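Local structure of putative periplasmic protein (Wolinella succinogenes, 3KN3) at residues Leu7-Thr12 with Val34-Val39; Met82-Val87 with Leu199-Ser204; Leu109-Gln114 with Glu145-Glu150. The protein binds glutathione, has the periplasmic binding protein fold and is possibly linked to ABC-type transport of tungstate. All blocks are in the same frame, centred on the assembly; numbering follows the deposited sequence.

Contact 1: Leu7-Thr12 with Val34-Val39; sequences LRMATT and VDLKWV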
loop_
_atom_site.group_PDB
_atom_site.type_symbol
_atom_site.label_atom_id
_atom_site.label_comp_id
_atom_site.label_asym_id
_atom_site.label_seq_id
_atom_site.Cartn_x
_atom_site.Cartn_y
_atom_site.Cartn_z
ATOM N N LEU A 7 8.291 -21.259 6.898
ATOM C CA LEU A 7 7.730 -20.946 5.602
ATOM C C LEU A 7 8.600 -19.847 4.983
ATOM O O LEU A 7 8.871 -18.835 5.627
ATOM C CB LEU A 7 6.288 -20.473 5.759
ATOM C CG LEU A 7 5.651 -20.140 4.408
ATOM C CD1 LEU A 7 5.282 -21.405 3.662
ATOM C CD2 LEU A 7 4.446 -19.257 4.591
ATOM N N ARG A 8 9.055 -20.058 3.752
ATOM C CA ARG A 8 10.010 -19.137 3.141
ATOM C C ARG A 8 9.318 -18.141 2.251
ATOM O O ARG A 8 8.574 -18.511 1.343
ATOM C CB ARG A 8 11.081 -19.891 2.347
ATOM C CG ARG A 8 12.055 -20.641 3.212
ATOM C CD ARG A 8 12.710 -21.780 2.446
ATOM N NE ARG A 8 13.850 -22.312 3.184
ATOM C CZ ARG A 8 13.778 -23.287 4.085
ATOM N NH1 ARG A 8 12.615 -23.860 4.350
ATOM N NH2 ARG A 8 14.876 -23.697 4.711
HETATM N N MSE A 9 9.600 -16.866 2.493
HETATM C CA MSE A 9 8.884 -15.803 1.818
HETATM C C MSE A 9 9.807 -14.798 1.152
HETATM O O MSE A 9 10.798 -14.364 1.734
HETATM C CB MSE A 9 8.000 -15.088 2.825
HETATM C CG MSE A 9 7.607 -13.673 2.440
HETATM SE SE MSE A 9 6.320 -12.886 3.715
HETATM C CE MSE A 9 5.658 -14.564 4.522
ATOM N N ALA A 10 9.467 -14.432 -0.074
ATOM C CA ALA A 10 10.130 -13.327 -0.734
ATOM C C ALA A 10 9.203 -12.125 -0.674
ATOM O O ALA A 10 8.078 -12.178 -1.171
ATOM C CB ALA A 10 10.464 -13.678 -2.172
ATOM N N THR A 11 9.666 -11.047 -0.052
ATOM C CA THR A 11 8.889 -9.826 -0.012
ATOM C C THR A 11 9.682 -8.614 -0.501
ATOM O O THR A 11 10.805 -8.721 -1.007
ATOM C CB THR A 11 8.327 -9.517 1.390
ATOM O OG1 THR A 11 7.389 -8.443 1.280
ATOM C CG2 THR A 11 9.442 -9.088 2.349
ATOM N N THR A 12 9.076 -7.454 -0.327
ATOM C CA THR A 12 9.590 -6.221 -0.890
ATOM C C THR A 12 10.140 -5.310 0.192
ATOM O O THR A 12 9.619 -5.243 1.306
ATOM C CB THR A 12 8.480 -5.501 -1.644
ATOM O OG1 THR A 12 8.872 -5.343 -3.008
ATOM C CG2 THR A 12 8.184 -4.160 -1.005
ATOM N N VAL A 34 4.544 -22.416 13.157
ATOM C CA VAL A 34 5.406 -22.177 12.000
ATOM C C VAL A 34 6.129 -20.827 12.064
ATOM O O VAL A 34 5.512 -19.802 12.358
ATOM C CB VAL A 34 4.619 -22.205 10.684
ATOM C CG1 VAL A 34 5.507 -21.736 9.514
ATOM C CG2 VAL A 34 4.011 -23.587 10.423
ATOM N N ASP A 35 7.430 -20.836 11.770
ATOM C CA ASP A 35 8.202 -19.603 11.648
ATOM C C ASP A 35 8.222 -19.023 10.231
ATOM O O ASP A 35 8.645 -19.673 9.279
ATOM C CB ASP A 35 9.641 -19.808 12.114
ATOM C CG ASP A 35 9.764 -19.874 13.617
ATOM O OD1 ASP A 35 9.057 -19.109 14.303
ATOM O OD2 ASP A 35 10.580 -20.688 14.108
ATOM N N LEU A 36 7.782 -17.781 10.120
ATOM C CA LEU A 36 7.894 -17.003 8.898
ATOM C C LEU A 36 9.326 -16.497 8.692
ATOM O O LEU A 36 9.893 -15.824 9.549
ATOM C CB LEU A 36 6.951 -15.810 8.985
ATOM C CG LEU A 36 6.186 -15.475 7.713
ATOM C CD1 LEU A 36 5.474 -16.724 7.228
ATOM C CD2 LEU A 36 5.209 -14.331 7.978
ATOM N N LYS A 37 9.909 -16.831 7.553
ATOM C CA LYS A 37 11.242 -16.352 7.225
ATOM C C LYS A 37 11.159 -15.602 5.895
ATOM O O LYS A 37 10.691 -16.141 4.889
ATOM C CB LYS A 37 12.244 -17.516 7.142
ATOM C CG LYS A 37 12.549 -18.229 8.467
ATOM C CD LYS A 37 13.399 -17.373 9.423
ATOM C CE LYS A 37 14.801 -17.030 8.866
ATOM N NZ LYS A 37 15.856 -18.035 9.246
ATOM N N TRP A 38 11.584 -14.349 5.879
ATOM C CA TRP A 38 11.450 -13.591 4.645
ATOM C C TRP A 38 12.713 -12.874 4.197
ATOM O O TRP A 38 13.571 -12.529 4.993
ATOM C CB TRP A 38 10.281 -12.609 4.728
ATOM C CG TRP A 38 10.404 -11.533 5.780
ATOM C CD1 TRP A 38 10.949 -10.290 5.622
ATOM C CD2 TRP A 38 9.951 -11.601 7.145
ATOM N NE1 TRP A 38 10.868 -9.583 6.800
ATOM C CE2 TRP A 38 10.261 -10.361 7.748
ATOM C CE3 TRP A 38 9.327 -12.589 7.916
ATOM C CZ2 TRP A 38 9.958 -10.086 9.077
ATOM C CZ3 TRP A 38 9.024 -12.313 9.234
ATOM C CH2 TRP A 38 9.339 -11.074 9.804
ATOM N N VAL A 39 12.811 -12.651 2.901
ATOM C CA VAL A 39 13.879 -11.841 2.382
ATOM C C VAL A 39 13.240 -10.687 1.638
ATOM O O VAL A 39 12.305 -10.890 0.861
ATOM C CB VAL A 39 14.796 -12.638 1.464
ATOM C CG1 VAL A 39 16.008 -11.809 1.117
ATOM C CG2 VAL A 39 15.238 -13.909 2.159
#

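Contact 2: Met82-Val87 with Leu199-Ser204; sequences MYNDFV and LKNFYS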
loop_
_atom_site.group_PDB
_atom_site.type_symbol
_atom_site.label_atom_id
_atom_site.label_comp_id
_atom_site.label_asym_id
_atom_site.label_seq_id
_atom_site.Cartn_x
_atom_site.Cartn_y
_atom_site.Cartn_z
HETATM N N MSE A 82 -5.158 -6.004 3.698
HETATM C CA MSE A 82 -5.341 -4.571 3.628
HETATM C C MSE A 82 -4.666 -3.924 4.811
HETATM O O MSE A 82 -4.765 -4.416 5.932
HETATM C CB MSE A 82 -6.812 -4.215 3.587
HETATM C CG MSE A 82 -7.440 -4.154 4.943
HETATM SE SE MSE A 82 -8.713 -2.693 5.006
HETATM C CE MSE A 82 -9.952 -3.320 3.645
ATOM N N TYR A 83 -3.968 -2.820 4.566
ATOM C CA TYR A 83 -3.128 -2.251 5.609
ATOM C C TYR A 83 -2.554 -0.926 5.167
ATOM O O TYR A 83 -2.211 -0.746 3.993
ATOM C CB TYR A 83 -1.987 -3.215 5.915
ATOM C CG TYR A 83 -1.162 -2.864 7.126
ATOM C CD1 TYR A 83 -1.677 -3.007 8.408
ATOM C CD2 TYR A 83 0.150 -2.435 6.995
ATOM C CE1 TYR A 83 -0.914 -2.702 9.528
ATOM C CE2 TYR A 83 0.921 -2.125 8.108
ATOM C CZ TYR A 83 0.386 -2.259 9.373
ATOM O OH TYR A 83 1.160 -1.959 10.483
ATOM N N ASN A 84 -2.436 -0.002 6.113
ATOM C CA ASN A 84 -1.747 1.252 5.851
ATOM C C ASN A 84 -2.452 2.022 4.742
ATOM O O ASN A 84 -1.851 2.337 3.712
ATOM C CB ASN A 84 -0.297 0.960 5.454
ATOM C CG ASN A 84 0.561 2.212 5.368
ATOM O OD1 ASN A 84 0.257 3.246 5.979
ATOM N ND2 ASN A 84 1.666 2.114 4.617
ATOM N N ASP A 85 -3.729 2.307 4.965
ATOM C CA ASP A 85 -4.562 3.008 3.993
ATOM C C ASP A 85 -4.011 4.383 3.644
ATOM O O ASP A 85 -3.310 5.001 4.441
ATOM C CB ASP A 85 -5.983 3.175 4.541
ATOM C CG ASP A 85 -6.017 3.956 5.852
ATOM O OD1 ASP A 85 -5.128 3.736 6.708
ATOM O OD2 ASP A 85 -6.936 4.788 6.028
ATOM N N PHE A 86 -4.344 4.862 2.451
ATOM C CA PHE A 86 -3.965 6.206 2.029
ATOM C C PHE A 86 -4.937 7.286 2.535
ATOM O O PHE A 86 -6.151 7.075 2.611
ATOM C CB PHE A 86 -3.870 6.284 0.504
ATOM C CG PHE A 86 -2.873 5.331 -0.097
ATOM C CD1 PHE A 86 -3.280 4.095 -0.591
ATOM C CD2 PHE A 86 -1.526 5.673 -0.181
ATOM C CE1 PHE A 86 -2.364 3.216 -1.163
ATOM C CE2 PHE A 86 -0.605 4.797 -0.739
ATOM C CZ PHE A 86 -1.025 3.564 -1.233
ATOM N N VAL A 87 -4.392 8.454 2.855
ATOM C CA VAL A 87 -5.202 9.575 3.292
ATOM C C VAL A 87 -4.844 10.858 2.543
ATOM O O VAL A 87 -3.765 10.978 1.973
ATOM C CB VAL A 87 -5.083 9.789 4.809
ATOM C CG1 VAL A 87 -5.640 8.568 5.552
ATOM C CG2 VAL A 87 -3.629 10.054 5.210
ATOM N N LEU A 199 -9.411 4.521 -1.230
ATOM C CA LEU A 199 -8.167 4.889 -0.548
ATOM C C LEU A 199 -7.519 3.720 0.211
ATOM O O LEU A 199 -6.483 3.876 0.859
ATOM C CB LEU A 199 -8.410 6.056 0.409
ATOM C CG LEU A 199 -8.702 7.381 -0.323
ATOM C CD1 LEU A 199 -9.012 8.497 0.657
ATOM C CD2 LEU A 199 -7.537 7.756 -1.248
ATOM N N LYS A 200 -8.127 2.549 0.131
ATOM C CA LYS A 200 -7.603 1.407 0.854
ATOM C C LYS A 200 -6.338 0.850 0.205
ATOM O O LYS A 200 -6.177 0.875 -1.014
ATOM C CB LYS A 200 -8.690 0.344 1.054
ATOM C CG LYS A 200 -9.257 0.358 2.477
ATOM C CD LYS A 200 -10.749 0.629 2.544
ATOM C CE LYS A 200 -11.549 -0.674 2.516
ATOM N NZ LYS A 200 -12.755 -0.669 3.417
ATOM N N ASN A 201 -5.431 0.382 1.050
ATOM C CA ASN A 201 -4.120 -0.102 0.627
ATOM C C ASN A 201 -3.993 -1.619 0.802
ATOM O O ASN A 201 -4.240 -2.147 1.887
ATOM C CB ASN A 201 -3.033 0.582 1.458
ATOM C CG ASN A 201 -1.648 0.489 0.813
ATOM O OD1 ASN A 201 -1.516 0.135 -0.363
ATOM N ND2 ASN A 201 -0.614 0.835 1.578
ATOM N N PHE A 202 -3.594 -2.319 -0.254
ATOM C CA PHE A 202 -3.451 -3.767 -0.162
ATOM C C PHE A 202 -2.075 -4.286 -0.551
ATOM O O PHE A 202 -1.482 -3.847 -1.545
ATOM C CB PHE A 202 -4.485 -4.469 -1.030
ATOM C CG PHE A 202 -5.892 -4.114 -0.694
ATOM C CD1 PHE A 202 -6.609 -4.869 0.217
ATOM C CD2 PHE A 202 -6.503 -3.029 -1.295
ATOM C CE1 PHE A 202 -7.907 -4.553 0.526
ATOM C CE2 PHE A 202 -7.803 -2.707 -0.984
ATOM C CZ PHE A 202 -8.509 -3.470 -0.076
ATOM N N TYR A 203 -1.603 -5.251 0.235
ATOM C CA TYR A 203 -0.429 -6.034 -0.093
ATOM C C TYR A 203 -0.870 -7.477 -0.399
ATOM O O TYR A 203 -1.665 -8.063 0.330
ATOM C CB TYR A 203 0.562 -5.989 1.065
ATOM C CG TYR A 203 0.984 -4.585 1.482
ATOM C CD1 TYR A 203 2.200 -4.041 1.063
ATOM C CD2 TYR A 203 0.171 -3.812 2.302
ATOM C CE1 TYR A 203 2.585 -2.776 1.453
ATOM C CE2 TYR A 203 0.539 -2.546 2.685
ATOM C CZ TYR A 203 1.744 -2.030 2.261
ATOM O OH TYR A 203 2.098 -0.762 2.648
ATOM N N SER A 204 -0.361 -8.041 -1.486
ATOM C CA SER A 204 -0.821 -9.339 -1.952
ATOM C C SER A 204 0.136 -10.467 -1.629
ATOM O O SER A 204 1.333 -10.355 -1.879
ATOM C CB SER A 204 -1.027 -9.306 -3.459
ATOM O OG SER A 204 -2.039 -8.391 -3.802
#

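Contact 3: Leu109-Gln114 with Glu145-Glu150; sequences LIEKEQ and ESWYIE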
loop_
_atom_site.group_PDB
_atom_site.type_symbol
_atom_site.label_atom_id
_atom_site.label_comp_id
_atom_site.label_asym_id
_atom_site.label_seq_id
_atom_site.Cartn_x
_atom_site.Cartn_y
_atom_site.Cartn_z
ATOM N N LEU A 109 -14.170 18.934 -6.347
ATOM C CA LEU A 109 -14.157 20.237 -5.715
ATOM C C LEU A 109 -12.788 20.889 -5.867
ATOM O O LEU A 109 -12.678 22.076 -6.138
ATOM C CB LEU A 109 -14.505 20.114 -4.229
ATOM C CG LEU A 109 -14.692 21.461 -3.517
ATOM C CD1 LEU A 109 -15.702 22.316 -4.280
ATOM C CD2 LEU A 109 -15.121 21.267 -2.058
ATOM N N ILE A 110 -11.753 20.091 -5.661
ATOM C CA ILE A 110 -10.380 20.519 -5.825
ATOM C C ILE A 110 -10.170 21.074 -7.228
ATOM O O ILE A 110 -9.599 22.147 -7.404
ATOM C CB ILE A 110 -9.409 19.349 -5.556
ATOM C CG1 ILE A 110 -9.295 19.099 -4.055
ATOM C CG2 ILE A 110 -8.046 19.629 -6.126
ATOM C CD1 ILE A 110 -8.666 17.764 -3.695
ATOM N N GLU A 111 -10.661 20.352 -8.224
ATOM C CA GLU A 111 -10.567 20.829 -9.591
ATOM C C GLU A 111 -11.345 22.126 -9.796
ATOM O O GLU A 111 -10.805 23.119 -10.290
ATOM C CB GLU A 111 -11.063 19.769 -10.559
ATOM C CG GLU A 111 -10.788 20.124 -11.992
ATOM C CD GLU A 111 -11.304 19.085 -12.943
ATOM O OE1 GLU A 111 -12.418 18.571 -12.690
ATOM O OE2 GLU A 111 -10.604 18.782 -13.937
ATOM N N LYS A 112 -12.618 22.105 -9.416
ATOM C CA LYS A 112 -13.488 23.272 -9.540
ATOM C C LYS A 112 -12.858 24.525 -8.922
ATOM O O LYS A 112 -12.729 25.556 -9.580
ATOM C CB LYS A 112 -14.873 22.982 -8.932
ATOM C CG LYS A 112 -15.851 24.160 -8.946
ATOM C CD LYS A 112 -17.313 23.684 -8.928
ATOM C CE LYS A 112 -18.045 24.052 -7.635
ATOM N NZ LYS A 112 -18.559 25.451 -7.624
ATOM N N GLU A 113 -12.453 24.433 -7.663
ATOM C CA GLU A 113 -11.870 25.588 -6.992
ATOM C C GLU A 113 -10.392 25.764 -7.320
ATOM O O GLU A 113 -9.774 26.745 -6.916
ATOM C CB GLU A 113 -12.092 25.496 -5.482
ATOM C CG GLU A 113 -13.560 25.479 -5.103
ATOM C CD GLU A 113 -13.770 25.571 -3.615
ATOM O OE1 GLU A 113 -12.761 25.578 -2.884
ATOM O OE2 GLU A 113 -14.935 25.638 -3.173
ATOM N N GLN A 114 -9.839 24.814 -8.069
ATOM C CA GLN A 114 -8.411 24.810 -8.420
ATOM C C GLN A 114 -7.501 24.934 -7.201
ATOM O O GLN A 114 -6.675 25.834 -7.146
ATOM C CB GLN A 114 -8.090 25.940 -9.410
ATOM C CG GLN A 114 -8.757 25.799 -10.771
ATOM C CD GLN A 114 -8.233 26.799 -11.789
ATOM O OE1 GLN A 114 -7.481 26.440 -12.703
ATOM N NE2 GLN A 114 -8.623 28.063 -11.633
ATOM N N GLU A 145 -3.232 20.672 -15.585
ATOM C CA GLU A 145 -3.903 21.774 -14.909
ATOM C C GLU A 145 -2.895 22.592 -14.142
ATOM O O GLU A 145 -1.928 22.049 -13.614
ATOM C CB GLU A 145 -4.964 21.263 -13.935
ATOM C CG GLU A 145 -6.375 21.363 -14.454
ATOM C CD GLU A 145 -6.736 20.200 -15.339
ATOM O OE1 GLU A 145 -7.911 19.774 -15.310
ATOM O OE2 GLU A 145 -5.839 19.698 -16.052
ATOM N N SER A 146 -3.123 23.899 -14.065
ATOM C CA SER A 146 -2.168 24.766 -13.393
ATOM C C SER A 146 -1.986 24.399 -11.913
ATOM O O SER A 146 -0.883 24.528 -11.372
ATOM C CB SER A 146 -2.527 26.242 -13.574
ATOM O OG SER A 146 -3.830 26.539 -13.110
ATOM N N TRP A 147 -3.052 23.905 -11.278
ATOM C CA TRP A 147 -3.035 23.605 -9.834
ATOM C C TRP A 147 -2.458 22.223 -9.486
ATOM O O TRP A 147 -2.220 21.914 -8.322
ATOM C CB TRP A 147 -4.451 23.738 -9.248
ATOM C CG TRP A 147 -5.452 23.002 -10.069
ATOM C CD1 TRP A 147 -6.157 23.491 -11.120
ATOM C CD2 TRP A 147 -5.820 21.623 -9.944
ATOM N NE1 TRP A 147 -6.952 22.514 -11.651
ATOM C CE2 TRP A 147 -6.767 21.354 -10.941
ATOM C CE3 TRP A 147 -5.452 20.594 -9.072
ATOM C CZ2 TRP A 147 -7.348 20.105 -11.097
ATOM C CZ3 TRP A 147 -6.030 19.352 -9.231
ATOM C CH2 TRP A 147 -6.966 19.118 -10.234
ATOM N N TYR A 148 -2.238 21.403 -10.506
ATOM C CA TYR A 148 -1.742 20.044 -10.319
ATOM C C TYR A 148 -0.222 19.979 -10.541
ATOM O O TYR A 148 0.258 19.995 -11.665
ATOM C CB TYR A 148 -2.499 19.084 -11.252
ATOM C CG TYR A 148 -2.135 17.633 -11.076
ATOM C CD1 TYR A 148 -1.254 16.996 -11.949
ATOM C CD2 TYR A 148 -2.675 16.895 -10.040
ATOM C CE1 TYR A 148 -0.917 15.651 -11.775
ATOM C CE2 TYR A 148 -2.356 15.571 -9.861
ATOM C CZ TYR A 148 -1.480 14.944 -10.721
ATOM O OH TYR A 148 -1.189 13.611 -10.501
ATOM N N ILE A 149 0.521 19.907 -9.445
ATOM C CA ILE A 149 1.973 19.942 -9.465
ATOM C C ILE A 149 2.583 18.538 -9.228
ATOM O O ILE A 149 2.168 17.810 -8.321
ATOM C CB ILE A 149 2.513 20.981 -8.436
ATOM C CG1 ILE A 149 2.465 22.387 -9.027
ATOM C CG2 ILE A 149 3.967 20.698 -8.041
ATOM C CD1 ILE A 149 1.075 22.863 -9.361
ATOM N N GLU A 150 3.553 18.169 -10.065
ATOM C CA GLU A 150 4.317 16.930 -9.908
ATOM C C GLU A 150 5.701 17.239 -9.327
ATOM O O GLU A 150 6.533 17.859 -9.979
ATOM C CB GLU A 150 4.442 16.200 -11.249
ATOM C CG GLU A 150 3.293 16.499 -12.220
ATOM C CD GLU A 150 2.895 15.302 -13.074
ATOM O OE1 GLU A 150 2.629 15.487 -14.282
ATOM O OE2 GLU A 150 2.847 14.175 -12.538
#

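Contact 1: Leu7-Thr12 with Val34-Val39
Five backbone hydrogen bonds join strand 7-12 to strand 35-39 in parallel. L7 uses both its polar atoms, giving N to D35 O (2.9 Å) and taking K37 N on its O (3.0 Å). M9 repeats the pattern with K37 and V39, and T11 N ends the ladder on V39 O. R8 and A10 turn their backbones to strand 57-60 instead.

The apolar contacts gather on the face carrying L7, M9, L36 and W38. L7 and L36 run alongside each other, CD2 to CD1 at 3.8 Å. Selenomethionine M9, long and pliable, sends CG anti to its backbone N (158°), stays extended at chi2 and bends at chi3, so that CE crosses onto L36 CG at 3.4 Å, its CG running beside W38 CB. An alanine at L36 would remove the branch that M9 CE and L7 CD2 touch and would probably loosen the packing on this face.

The opposite face carries A10, V39 and the exposed, charged R8 and K37, R8 being salt-bridged to E6. Backbone bonding thus sets the register, while the mostly apolar face of this beta-alpha-beta unit receives L21 of the connecting helix 20-32 and, from outside, F224 of helix 218-229.

Contact 2: Met82-Val87 with Leu199-Ser204
The touching parts, 82-86 and 199-203, run end to end 137° apart and meet as a single non-hydrogen-bonded antiparallel pair, M82 with F202 (CA to CA 4.3 Å), beside which Y83 N bonds to N201 O and, farther along, F86 N bonds to L199 O, both at 2.8 Å. Between these bonds the chain turns away at N84, whose positive phi suits asparagine.

N201 fills the bend. Its CB heads for the other segment and, with CG anti to the backbone N (chi1 -162°), its amide ends there, ND2 donating to N84 O at 2.9 Å from well above the carbonyl plane. OD1 accepts from H61 NE2, so both ends of the amide are gripped and its rotation is fixed. The amide also lies against F86, OD1 standing 3.3 Å from CE1, with the ring and amide planes 47° apart.

These paired crossings pass from one lobe to the other and probably form part of the hinge, as in other two-lobed periplasmic binding proteins: one end of each segment belongs to the sheet of strands 78-82 and 202-208, while strand 86-90 leads into the other sheet. N201 and Y203 are both glutathione-binding residues, consistent with a ligand held in the cleft between lobes.

Y203 turns a ring edge to 82-87, CE2 lying 3.5 Å from Y83 O, and its ring stacks with that of H61. The amide of N84 is nearly coplanar with the Y203 ring, while N84 OD1 accepts from G174 N. On the sheet face it shares with F202, selenomethionine M82 lays CB obliquely against F202 CE1 (3.3 Å). Its bent chain brings CE to K200 CE, also at 3.3 Å, while K200 NZ bonds to N197 OD1. D85 forms a salt bridge with R173.

Contact 3: Leu109-Gln114 with Glu145-Glu150
W147 supplies a broad flat wall, and the last turn of helix 103-113 leans on it. Q114 CA sits over the face of the five-membered ring, 4.0 Å from its centroid, in a CH-pi contact. The Q114 side chain crosses the indole at about a right angle, its CG 3.5 Å from W147 CD1 and its amide plane turned 80° from the ring. The helix ends here in a Schellman motif, and Q114, at positive phi, is the residue that lies over the ring.

The six-membered ring meets the preceding turn. E111 CG comes obliquely to W147 CZ2 at 3.6 Å, and E111 CA stands above the face, offset toward the rim. I110 crosses at about a right angle, CG2 meeting CZ3 at 3.7 Å; a branched aliphatic residue suits this apolar ring. The opposite face is flanked by E145 CB and Y148 CB, so the indole is sandwiched between helix and turn.

E111 extends its carboxylate past the ring, where OE2 comes within 3.2 Å of E145 OE1, the two carboxylate planes 17° apart. If both are ionised they would repel, and K140, salt-bridged to E111 with a weaker, long pairing to E145, probably eases the cost.

W147 belongs to the type I turn E145-Y148 that leads into strand 148-150, whose neighbour is strand 117-119. I110 also touches F98 of helix 93-98 and W134 of helix 125-138, so the helix end is wedged between these helices and the turn at the sheet margin.

In the fold
From the N terminus, contact 1 is the first to close: strand 7-12 is followed by helices 13-18 and 20-32 before strand 35-39 returns beside it, completing one crossover unit. Contact 2 opens only after that, at 82-87, and waits 111 residues for 199-204, enclosing much of the second lobe. Contact 3 is nested within this long loop, tying helix 103-113 to the turn before strand 148-150. Contacts 1 and 2 reach the same sheet, their centres 21 Å apart, while contacts 2 and 3 share the other sheet. Contact 2 therefore bridges the lobes, with contacts 1 and 3 on opposite sides of the chain's centre, their centres about 43 Å apart.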